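Long-range contacts in glycosylation Associate Protein 1 (Streptococcus agalactiae serotype V, PDB 6OYC), which probably takes part in the glycosylation and export of a serine-rich surface adhesin, as a component of the accessory Sec system: residues Pro6-Glu11 against Ser48-Leu53; Val232-Val237 against Leu253-Glu258; Ile320-Asp325 against Val351-Tyr356; Arg425-Ile430 against Ile447-Thr452. One frame throughout, in Å; residues are numbered along the deposited sequence.

Interaction 1: Pro6-Glu11 against Ser48-Leu53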
# COMPACT_ATOMS: atom_id res chain seq x y z
N PRO A 6 8.82 -0.24 9.80
CA PRO A 6 8.33 -0.11 8.42
C PRO A 6 8.81 1.18 7.77
O PRO A 6 9.40 2.05 8.41
CB PRO A 6 6.80 -0.08 8.60
CG PRO A 6 6.62 0.65 9.91
CD PRO A 6 7.82 0.23 10.79
N SER A 7 8.53 1.28 6.48
CA SER A 7 8.75 2.50 5.69
C SER A 7 7.41 2.92 5.10
O SER A 7 7.16 2.74 3.90
CB SER A 7 9.79 2.30 4.57
OG SER A 7 11.08 2.17 5.13
N TRP A 8 6.53 3.42 5.96
CA TRP A 8 5.19 3.79 5.49
C TRP A 8 5.07 5.29 5.48
O TRP A 8 4.11 5.86 6.02
CB TRP A 8 4.11 3.17 6.37
CG TRP A 8 4.13 1.68 6.39
CD1 TRP A 8 4.66 0.84 5.45
CD2 TRP A 8 3.58 0.84 7.41
NE1 TRP A 8 4.48 -0.48 5.83
CE2 TRP A 8 3.82 -0.50 7.02
CE3 TRP A 8 2.92 1.10 8.62
CZ2 TRP A 8 3.41 -1.58 7.80
CZ3 TRP A 8 2.51 0.02 9.39
CH2 TRP A 8 2.77 -1.30 8.98
N TYR A 9 6.08 5.93 4.90
CA TYR A 9 6.30 7.36 4.96
C TYR A 9 5.49 8.08 3.88
O TYR A 9 4.92 7.47 2.97
CB TYR A 9 7.79 7.66 4.78
CG TYR A 9 8.61 7.08 5.89
CD1 TYR A 9 8.30 7.37 7.22
CD2 TYR A 9 9.67 6.21 5.64
CE1 TYR A 9 9.02 6.86 8.25
CE2 TYR A 9 10.41 5.67 6.70
CZ TYR A 9 10.07 6.01 8.01
OH TYR A 9 10.77 5.51 9.09
N ASN A 10 5.44 9.40 4.01
CA ASN A 10 4.82 10.27 3.01
C ASN A 10 5.92 10.75 2.07
O ASN A 10 6.95 11.26 2.53
CB ASN A 10 4.12 11.45 3.69
CG ASN A 10 3.47 12.43 2.71
OD1 ASN A 10 4.05 12.79 1.68
ND2 ASN A 10 2.28 12.90 3.06
N GLU A 11 5.69 10.58 0.77
CA GLU A 11 6.68 10.90 -0.26
C GLU A 11 7.13 12.36 -0.18
O GLU A 11 8.30 12.66 -0.45
CB GLU A 11 6.08 10.64 -1.64
CG GLU A 11 6.92 9.80 -2.55
CD GLU A 11 6.22 9.51 -3.86
OE1 GLU A 11 5.28 10.26 -4.25
OE2 GLU A 11 6.60 8.51 -4.51
N SER A 48 6.51 -10.42 18.17
CA SER A 48 7.00 -9.31 17.38
C SER A 48 6.19 -8.06 17.67
O SER A 48 5.07 -8.13 18.18
CB SER A 48 6.98 -9.63 15.88
OG SER A 48 5.69 -9.95 15.48
N ARG A 49 6.77 -6.92 17.34
CA ARG A 49 6.12 -5.64 17.54
C ARG A 49 6.53 -4.70 16.41
O ARG A 49 7.65 -4.77 15.89
CB ARG A 49 6.49 -5.03 18.90
CG ARG A 49 5.96 -3.64 19.12
CD ARG A 49 5.69 -3.37 20.58
NE ARG A 49 6.93 -3.27 21.32
CZ ARG A 49 7.24 -3.98 22.39
NH1 ARG A 49 6.39 -4.86 22.90
NH2 ARG A 49 8.43 -3.79 22.95
N LEU A 50 5.60 -3.82 16.04
CA LEU A 50 5.85 -2.81 15.02
C LEU A 50 6.31 -1.51 15.68
O LEU A 50 5.80 -1.13 16.74
CB LEU A 50 4.57 -2.58 14.22
CG LEU A 50 4.61 -1.82 12.90
CD1 LEU A 50 5.15 -2.67 11.77
CD2 LEU A 50 3.18 -1.35 12.59
N VAL A 51 7.29 -0.86 15.08
CA VAL A 51 7.87 0.37 15.62
C VAL A 51 7.70 1.43 14.54
O VAL A 51 8.46 1.45 13.56
CB VAL A 51 9.34 0.21 16.02
CG1 VAL A 51 9.89 1.52 16.56
CG2 VAL A 51 9.54 -0.94 17.04
N VAL A 52 6.73 2.33 14.72
CA VAL A 52 6.29 3.25 13.68
C VAL A 52 6.87 4.62 13.98
O VAL A 52 6.58 5.21 15.02
CB VAL A 52 4.75 3.31 13.60
CG1 VAL A 52 4.30 4.35 12.56
CG2 VAL A 52 4.20 1.93 13.25
N LEU A 53 7.66 5.15 13.04
CA LEU A 53 8.40 6.37 13.33
C LEU A 53 7.69 7.63 12.87
O LEU A 53 7.92 8.69 13.44
CB LEU A 53 9.78 6.31 12.68
CG LEU A 53 10.74 5.23 13.18
CD1 LEU A 53 12.12 5.40 12.52
CD2 LEU A 53 10.88 5.26 14.68
O HOH W 1 8.85 3.84 10.59
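W8 and L50 reach toward each other, tip to tip. CZ3 of the W8 indole lies 3.5 Å from CD2 of L50, and CH2 of the same ring is almost as near. With CG of L50 anti to the backbone N (chi1 -166°), the branch that starts there meets both W8 and P6. Its CD1 touches CH2 of W8 and comes within 4.1 Å of P6 CD. The same P6 CD packs against the backbone, 3.1 Å from O of V51. P6 also backs the indole: its CB lies 3.4 Å above the plane of the W8 ring, over the centre. The proline is thus wedged between the tryptophan and the strand.

The polar link is one water. It donates to O of P6 at 2.9 Å and accepts from N of L53 at 3.0 Å. It is also hydrogen-bonded to OH of Y9 at 3.0 Å. That hydroxyl rests against L53 as well, with CD1 of L53 3.7 Å from OH of Y9. ND1 of H238 bonds the same phenol oxygen, and W15 meets the Y9 ring edge-to-face.

The contact is buried. The loop leaves strand 2-5, which lies beside strand 48-52 in the parallel sheet. Helix 33-43 packs on P6, W8 and L50 through T34, I35 and M38, while L59 and L63 of helix 59-65 also touch W8.

Interaction 2: Val232-Val237 against Leu253-Glu258; sequences VSFNQV and LSVFSE. With SO4 (sulfate ion), chain J.
V232 pairs with L253 and S233 with S254 in parallel register, and S254 takes part in both backbone bonds between the two segments. N of S254 donates to O of V232 at 2.8 Å. O of S254 accepts from N of F234 at 2.9 Å.

V232 and L253 share one face of the sheet, where CB of V232 meets CD2 of L253 at 4.1 Å. The other L253 methyl, CD1, lies at the edge of the F234 ring, 4.2 Å from CD2 of F234. With CG of F234 anti to the backbone N (chi1 -173°), the ring lies between L253 and a sulfate. CB of F234 sits 3.2 Å from O of S254 and also touches CG2 of V255. The far edge of the ring, at CD1 and CE1, borders the sulfate, with F234 CD1 3.7 Å from sulfate O1.

N of Q236 donates to sulfate O1 at 2.8 Å. The bend there is an Asx turn: N of V237 donates to OD1 of N235 at 3.1 Å, nearly straight at 172°. N260, N261 and N264 also bond the sulfate. The ion probably came from the crystallisation liquor.

The two strands belong to a beta-alpha-beta unit with the short helix 239-242, whose N239 and I242 pack on V232. V265 of helix 262-267 touches both F234 and V255. On the other face OG of S254 bonds D33 and Q37 of helix 33-43, which also touches S233 through T34.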
# COMPACT_ATOMS: atom_id res chain seq x y z
N VAL A 232 14.59 -4.14 9.80
CA VAL A 232 14.50 -2.77 9.31
C VAL A 232 14.12 -2.78 7.84
O VAL A 232 14.81 -3.39 7.01
CB VAL A 232 15.82 -2.01 9.51
CG1 VAL A 232 15.69 -0.57 8.95
CG2 VAL A 232 16.21 -1.98 10.99
N SER A 233 13.03 -2.10 7.53
CA SER A 233 12.74 -1.71 6.16
C SER A 233 13.83 -0.78 5.64
O SER A 233 14.02 0.32 6.16
CB SER A 233 11.38 -1.01 6.15
OG SER A 233 10.73 -1.16 4.92
N PHE A 234 14.59 -1.22 4.63
CA PHE A 234 15.72 -0.42 4.16
C PHE A 234 15.24 0.93 3.61
O PHE A 234 14.48 0.97 2.65
CB PHE A 234 16.52 -1.16 3.08
CG PHE A 234 17.80 -0.46 2.68
CD1 PHE A 234 17.78 0.67 1.88
CD2 PHE A 234 19.03 -0.95 3.10
CE1 PHE A 234 18.95 1.31 1.51
CE2 PHE A 234 20.21 -0.32 2.73
CZ PHE A 234 20.17 0.81 1.94
N ASN A 235 15.73 2.02 4.20
CA ASN A 235 15.36 3.34 3.74
C ASN A 235 16.42 4.35 4.16
O ASN A 235 16.78 4.42 5.34
CB ASN A 235 13.99 3.74 4.31
CG ASN A 235 13.30 4.78 3.48
OD1 ASN A 235 13.91 5.75 3.05
ND2 ASN A 235 12.01 4.57 3.22
N GLN A 236 16.91 5.14 3.21
CA GLN A 236 17.89 6.16 3.58
C GLN A 236 17.33 7.21 4.53
O GLN A 236 18.11 7.86 5.23
CB GLN A 236 18.45 6.85 2.33
CG GLN A 236 17.42 7.59 1.51
CD GLN A 236 18.00 8.16 0.21
OE1 GLN A 236 17.60 7.75 -0.89
NE2 GLN A 236 18.94 9.10 0.33
N VAL A 237 16.02 7.40 4.60
CA VAL A 237 15.51 8.41 5.54
C VAL A 237 15.72 7.99 6.99
O VAL A 237 15.70 8.84 7.88
CB VAL A 237 14.02 8.73 5.28
CG1 VAL A 237 13.80 9.15 3.82
CG2 VAL A 237 13.14 7.52 5.63
N LEU A 253 18.21 -6.46 7.50
CA LEU A 253 17.83 -5.41 6.56
C LEU A 253 16.92 -6.00 5.50
O LEU A 253 17.24 -7.03 4.90
CB LEU A 253 19.07 -4.80 5.90
CG LEU A 253 19.86 -3.78 6.70
CD1 LEU A 253 21.09 -3.34 5.89
CD2 LEU A 253 18.96 -2.59 7.01
N SER A 254 15.79 -5.34 5.23
CA SER A 254 14.84 -5.80 4.22
C SER A 254 14.85 -4.86 3.03
O SER A 254 14.56 -3.67 3.16
CB SER A 254 13.42 -5.92 4.79
OG SER A 254 12.52 -6.38 3.79
N VAL A 255 15.18 -5.40 1.86
CA VAL A 255 15.28 -4.65 0.62
C VAL A 255 14.05 -4.99 -0.23
O VAL A 255 13.78 -6.17 -0.51
CB VAL A 255 16.59 -4.97 -0.12
CG1 VAL A 255 16.56 -4.45 -1.57
CG2 VAL A 255 17.78 -4.43 0.64
N PHE A 256 13.30 -3.97 -0.65
CA PHE A 256 12.04 -4.14 -1.37
C PHE A 256 12.10 -3.33 -2.65
O PHE A 256 12.19 -2.10 -2.61
CB PHE A 256 10.86 -3.71 -0.50
CG PHE A 256 9.53 -4.11 -1.06
CD1 PHE A 256 9.26 -5.44 -1.38
CD2 PHE A 256 8.53 -3.15 -1.26
CE1 PHE A 256 8.02 -5.81 -1.88
CE2 PHE A 256 7.28 -3.52 -1.78
CZ PHE A 256 7.02 -4.85 -2.09
N SER A 257 12.03 -4.02 -3.79
CA SER A 257 12.32 -3.38 -5.07
C SER A 257 11.40 -2.18 -5.37
O SER A 257 11.83 -1.23 -6.04
CB SER A 257 12.23 -4.41 -6.19
OG SER A 257 10.92 -4.96 -6.26
N GLU A 258 10.14 -2.20 -4.91
CA GLU A 258 9.27 -1.06 -5.19
C GLU A 258 9.74 0.20 -4.48
O GLU A 258 9.53 1.31 -4.99
CB GLU A 258 7.83 -1.39 -4.79
CG GLU A 258 6.81 -0.26 -5.01
CD GLU A 258 5.49 -0.47 -4.25
OE1 GLU A 258 4.42 -0.53 -4.90
OE2 GLU A 258 5.51 -0.58 -3.00
S SO4 J . 16.64 4.14 -0.72
O1 SO4 J . 16.44 3.90 0.71
O2 SO4 J . 17.93 4.78 -0.97
O3 SO4 J . 16.60 2.85 -1.44
O4 SO4 J . 15.54 4.98 -1.23

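Interaction 3: Ile320-Asp325 against Val351-Tyr356; sequences IYFVVD and VTFVSY
Y321 crosses V354 at about a right angle and ends on Y356. From its CB, CG is anti to the backbone N (chi1 -176°). All six ring carbons then meet one methyl: CG2 of V354 lies 3.5 Å from the centroid of the Y321 ring, only 7° off the ring normal. This is a CH-pi contact over the face. Farther out, CE1 of Y321 comes within 3.2 Å of OH of Y356, which lies in the ring plane at its edge. At the tip, OH of Y321 is 3.4 Å from CG1 of V354. It shares a hydrogen bond of 2.6 Å with OH of Y356, which also bonds OG1 of T438.

The base of Y356 is held too. Its N donates to OD2 of D325 at 2.7 Å, on the syn lone pair. On the other face of the sheet F322 and F353 form an offset edge-to-face pair. The edge of F353 turns toward the face of F322, with ring centroids 5.8 Å apart. CD1 of F353 also packs on CG1 of V324 at 3.7 Å.

Four backbone bonds join the two segments, among I320, F322, V324, T352 and V354. Strands 318-323 and 349-354, with helix 329-344 between them, form a beta-alpha-beta crossover, the building unit of a Rossmann-like sheet.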
# COMPACT_ATOMS: atom_id res chain seq x y z
N ILE A 320 -12.04 -13.24 -17.13
CA ILE A 320 -10.70 -12.73 -17.42
C ILE A 320 -10.59 -11.33 -16.83
O ILE A 320 -11.43 -10.46 -17.10
CB ILE A 320 -10.42 -12.71 -18.93
CG1 ILE A 320 -10.56 -14.11 -19.54
CG2 ILE A 320 -9.03 -12.12 -19.22
CD1 ILE A 320 -10.13 -14.18 -20.98
N TYR A 321 -9.52 -11.12 -16.06
CA TYR A 321 -9.21 -9.84 -15.43
C TYR A 321 -8.10 -9.18 -16.24
O TYR A 321 -6.94 -9.59 -16.16
CB TYR A 321 -8.77 -10.11 -13.98
CG TYR A 321 -8.47 -8.94 -13.05
CD1 TYR A 321 -7.21 -8.34 -13.04
CD2 TYR A 321 -9.41 -8.51 -12.12
CE1 TYR A 321 -6.93 -7.29 -12.15
CE2 TYR A 321 -9.13 -7.47 -11.24
CZ TYR A 321 -7.90 -6.86 -11.26
OH TYR A 321 -7.61 -5.83 -10.40
N PHE A 322 -8.44 -8.16 -17.04
CA PHE A 322 -7.57 -7.64 -18.10
C PHE A 322 -7.12 -6.22 -17.79
O PHE A 322 -7.90 -5.26 -17.93
CB PHE A 322 -8.28 -7.70 -19.45
CG PHE A 322 -7.37 -7.56 -20.66
CD1 PHE A 322 -6.66 -6.39 -20.90
CD2 PHE A 322 -7.27 -8.59 -21.59
CE1 PHE A 322 -5.86 -6.26 -22.03
CE2 PHE A 322 -6.45 -8.47 -22.73
CZ PHE A 322 -5.75 -7.30 -22.94
N VAL A 323 -5.85 -6.07 -17.42
CA VAL A 323 -5.31 -4.76 -17.07
C VAL A 323 -5.04 -3.98 -18.35
O VAL A 323 -4.32 -4.46 -19.23
CB VAL A 323 -4.02 -4.91 -16.23
CG1 VAL A 323 -3.35 -3.53 -15.98
CG2 VAL A 323 -4.33 -5.60 -14.91
N VAL A 324 -5.61 -2.77 -18.46
CA VAL A 324 -5.45 -1.97 -19.68
C VAL A 324 -4.44 -0.83 -19.53
O VAL A 324 -4.05 -0.24 -20.55
CB VAL A 324 -6.81 -1.43 -20.16
CG1 VAL A 324 -7.75 -2.60 -20.48
CG2 VAL A 324 -7.43 -0.49 -19.11
N ASP A 325 -3.98 -0.53 -18.32
CA ASP A 325 -2.99 0.53 -18.10
C ASP A 325 -1.71 0.30 -18.90
O ASP A 325 -1.25 -0.83 -19.08
CB ASP A 325 -2.64 0.64 -16.62
CG ASP A 325 -3.81 1.10 -15.78
OD1 ASP A 325 -4.58 1.97 -16.24
OD2 ASP A 325 -3.98 0.56 -14.68
N VAL A 351 -14.91 -10.75 -19.90
CA VAL A 351 -13.70 -9.94 -19.73
C VAL A 351 -14.03 -8.74 -18.86
O VAL A 351 -14.93 -7.95 -19.18
CB VAL A 351 -13.10 -9.51 -21.07
CG1 VAL A 351 -11.86 -8.61 -20.84
CG2 VAL A 351 -12.73 -10.72 -21.93
N THR A 352 -13.30 -8.59 -17.76
CA THR A 352 -13.33 -7.36 -16.97
C THR A 352 -12.07 -6.55 -17.28
O THR A 352 -10.96 -6.96 -16.92
CB THR A 352 -13.39 -7.64 -15.48
OG1 THR A 352 -14.52 -8.48 -15.19
CG2 THR A 352 -13.50 -6.33 -14.70
N PHE A 353 -12.26 -5.40 -17.93
CA PHE A 353 -11.17 -4.45 -18.13
C PHE A 353 -10.91 -3.67 -16.86
O PHE A 353 -11.83 -3.14 -16.22
CB PHE A 353 -11.50 -3.50 -19.28
CG PHE A 353 -11.65 -4.19 -20.59
CD1 PHE A 353 -10.56 -4.84 -21.17
CD2 PHE A 353 -12.88 -4.23 -21.23
CE1 PHE A 353 -10.70 -5.49 -22.38
CE2 PHE A 353 -13.04 -4.88 -22.44
CZ PHE A 353 -11.95 -5.50 -23.03
N VAL A 354 -9.64 -3.60 -16.48
CA VAL A 354 -9.21 -3.08 -15.19
C VAL A 354 -8.27 -1.91 -15.44
O VAL A 354 -7.26 -2.05 -16.14
CB VAL A 354 -8.54 -4.17 -14.35
CG1 VAL A 354 -8.01 -3.61 -13.00
CG2 VAL A 354 -9.51 -5.32 -14.16
N SER A 355 -8.62 -0.75 -14.88
CA SER A 355 -7.76 0.43 -14.92
C SER A 355 -7.44 0.83 -13.49
O SER A 355 -8.36 1.08 -12.69
CB SER A 355 -8.42 1.58 -15.67
OG SER A 355 -7.72 2.79 -15.45
N TYR A 356 -6.15 0.89 -13.17
CA TYR A 356 -5.69 1.37 -11.88
C TYR A 356 -5.38 2.86 -11.88
O TYR A 356 -4.98 3.40 -10.85
CB TYR A 356 -4.45 0.57 -11.44
CG TYR A 356 -4.65 -0.93 -11.25
CD1 TYR A 356 -5.63 -1.43 -10.40
CD2 TYR A 356 -3.82 -1.85 -11.92
CE1 TYR A 356 -5.80 -2.79 -10.22
CE2 TYR A 356 -3.98 -3.22 -11.74
CZ TYR A 356 -4.97 -3.68 -10.90
OH TYR A 356 -5.13 -5.04 -10.71

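Interaction 4: Arg425-Ile430 against Ile447-Thr452; sequences RLIIDI and IPQINT
O of D429 is gripped by the side-chain amide of N451 and by a water. ND2 of N451 donates to O of D429 at 3.1 Å, nearly straight (173°). The donor lies in the carbonyl plane, on a lone pair, and the oxygen lies in the plane of the N451 amide. The water donates to the same oxygen at 3.0 Å and accepts from N of T452, so it bridges the two segments. Just beyond, OG1 of T452 donates to O of I430 at 2.7 Å, from above the carbonyl plane. OG1 reaches it from between the backbone N and carbonyl carbon of T452 (chi1 52°).

The parallel ladder comes before this. N of I427 bonds O of P448, N of I450 bonds O of I427, and N of D429 bonds O of I450.

L426 splits its two methyls. CD1 meets CG of P448 at 3.8 Å, and CD2 meets CD1 of I450 at 3.7 Å. I428 lies side by side with I450 on that face. On the other face I427 crosses I447 at about a right angle, with CG1 of I427 3.7 Å from CG2 of I447. CG2 of I427 also lies 3.9 Å from CG of Q449, the two side chains pointing the same way.

Helix 436-445 connects the two strands. Strand 318-323 flanks strand 426-428, and V323 packs on D429. NH1 of R425 bonds OD1 of N313. Helix 473-481 packs on I428 through L473 and I477 and on I450 through A476, while W487 of helix 484-502 touches P448 and makes a cation-pi contact with R425.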
# COMPACT_ATOMS: atom_id res chain seq x y z
N ARG A 425 -10.76 -16.37 -13.27
CA ARG A 425 -10.08 -17.52 -13.84
C ARG A 425 -8.69 -17.16 -14.36
O ARG A 425 -7.75 -17.95 -14.21
CB ARG A 425 -10.94 -18.11 -14.96
CG ARG A 425 -10.59 -19.54 -15.33
CD ARG A 425 -10.86 -20.49 -14.18
NE ARG A 425 -10.72 -21.87 -14.61
CZ ARG A 425 -10.70 -22.92 -13.79
NH1 ARG A 425 -10.80 -22.75 -12.48
NH2 ARG A 425 -10.56 -24.14 -14.29
N LEU A 426 -8.55 -15.99 -14.97
CA LEU A 426 -7.35 -15.67 -15.72
C LEU A 426 -7.02 -14.19 -15.56
O LEU A 426 -7.90 -13.33 -15.69
CB LEU A 426 -7.52 -16.02 -17.20
CG LEU A 426 -6.31 -15.86 -18.13
CD1 LEU A 426 -5.16 -16.75 -17.69
CD2 LEU A 426 -6.72 -16.16 -19.59
N ILE A 427 -5.74 -13.90 -15.30
CA ILE A 427 -5.21 -12.54 -15.22
C ILE A 427 -4.45 -12.24 -16.50
O ILE A 427 -3.58 -13.02 -16.91
CB ILE A 427 -4.31 -12.37 -13.98
CG1 ILE A 427 -5.14 -12.20 -12.71
CG2 ILE A 427 -3.35 -11.18 -14.14
CD1 ILE A 427 -4.31 -12.39 -11.42
N ILE A 428 -4.76 -11.13 -17.15
CA ILE A 428 -4.01 -10.69 -18.33
C ILE A 428 -3.45 -9.29 -18.08
O ILE A 428 -4.21 -8.32 -17.89
CB ILE A 428 -4.85 -10.72 -19.61
CG1 ILE A 428 -5.24 -12.15 -19.96
CG2 ILE A 428 -4.01 -10.17 -20.76
CD1 ILE A 428 -5.96 -12.27 -21.30
N ASP A 429 -2.13 -9.18 -18.11
CA ASP A 429 -1.46 -7.88 -18.05
C ASP A 429 -0.30 -7.98 -19.04
O ASP A 429 0.73 -8.60 -18.75
CB ASP A 429 -0.98 -7.57 -16.64
CG ASP A 429 -0.56 -6.12 -16.47
OD1 ASP A 429 -0.39 -5.42 -17.50
OD2 ASP A 429 -0.41 -5.69 -15.30
N ILE A 430 -0.48 -7.38 -20.22
CA ILE A 430 0.43 -7.61 -21.34
C ILE A 430 1.29 -6.39 -21.64
O ILE A 430 2.03 -6.40 -22.63
CB ILE A 430 -0.32 -8.08 -22.60
CG1 ILE A 430 -1.46 -7.11 -22.93
CG2 ILE A 430 -0.82 -9.51 -22.44
CD1 ILE A 430 -1.98 -7.28 -24.33
N ILE A 447 -4.25 -17.84 -9.46
CA ILE A 447 -4.78 -17.45 -10.77
C ILE A 447 -3.62 -17.31 -11.75
O ILE A 447 -2.62 -16.62 -11.44
CB ILE A 447 -5.57 -16.14 -10.66
CG1 ILE A 447 -6.71 -16.28 -9.64
CG2 ILE A 447 -6.10 -15.70 -12.03
CD1 ILE A 447 -7.59 -15.03 -9.52
N PRO A 448 -3.68 -17.96 -12.92
CA PRO A 448 -2.56 -17.87 -13.86
C PRO A 448 -2.53 -16.52 -14.58
O PRO A 448 -3.57 -15.89 -14.81
CB PRO A 448 -2.85 -19.02 -14.85
CG PRO A 448 -4.38 -19.10 -14.86
CD PRO A 448 -4.79 -18.78 -13.42
N GLN A 449 -1.32 -16.09 -14.94
CA GLN A 449 -1.11 -14.76 -15.51
C GLN A 449 -0.54 -14.83 -16.92
O GLN A 449 0.41 -15.56 -17.17
CB GLN A 449 -0.14 -13.93 -14.65
CG GLN A 449 -0.57 -13.77 -13.24
CD GLN A 449 0.58 -13.27 -12.40
OE1 GLN A 449 1.03 -12.14 -12.55
NE2 GLN A 449 1.07 -14.13 -11.52
N ILE A 450 -1.07 -14.01 -17.82
CA ILE A 450 -0.52 -13.89 -19.16
C ILE A 450 0.22 -12.56 -19.26
O ILE A 450 -0.38 -11.49 -19.11
CB ILE A 450 -1.60 -13.99 -20.25
CG1 ILE A 450 -2.29 -15.36 -20.22
CG2 ILE A 450 -0.98 -13.72 -21.63
CD1 ILE A 450 -3.43 -15.48 -21.23
N ASN A 451 1.52 -12.63 -19.55
CA ASN A 451 2.39 -11.48 -19.73
C ASN A 451 3.05 -11.54 -21.11
O ASN A 451 3.05 -12.58 -21.76
CB ASN A 451 3.47 -11.42 -18.62
CG ASN A 451 2.89 -11.56 -17.21
OD1 ASN A 451 3.31 -12.41 -16.44
ND2 ASN A 451 1.90 -10.73 -16.87
N THR A 452 3.60 -10.42 -21.56
CA THR A 452 4.46 -10.41 -22.73
C THR A 452 5.94 -10.38 -22.38
O THR A 452 6.77 -10.30 -23.29
CB THR A 452 4.16 -9.21 -23.63
OG1 THR A 452 4.20 -8.01 -22.84
CG2 THR A 452 2.81 -9.36 -24.27
O HOH W 2 3.60 -8.31 -19.46

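In the fold
From the N terminus the four contacts close in series; none nests in or crosses another. Interaction 1 brings strand 48-52 back to the loop after strand 2-5, across helix 33-43. Interaction 2 closes a shorter loop in the same seven-strand parallel sheet. The two touch: S7 OG probably bonds N235 ND2, and Y9 packs on V237. Interaction 3 closes the first crossover of a second, six-strand parallel sheet. Interaction 4 closes another, on the other side of strand 318-323 from strand 349-354, where strand 426-428 pairs with it. The centres of interactions 2 and 3 are about 30 Å apart, with no touch. Two separate parallel sheets are consistent with a GT-B-like pair of Rossmann-like domains.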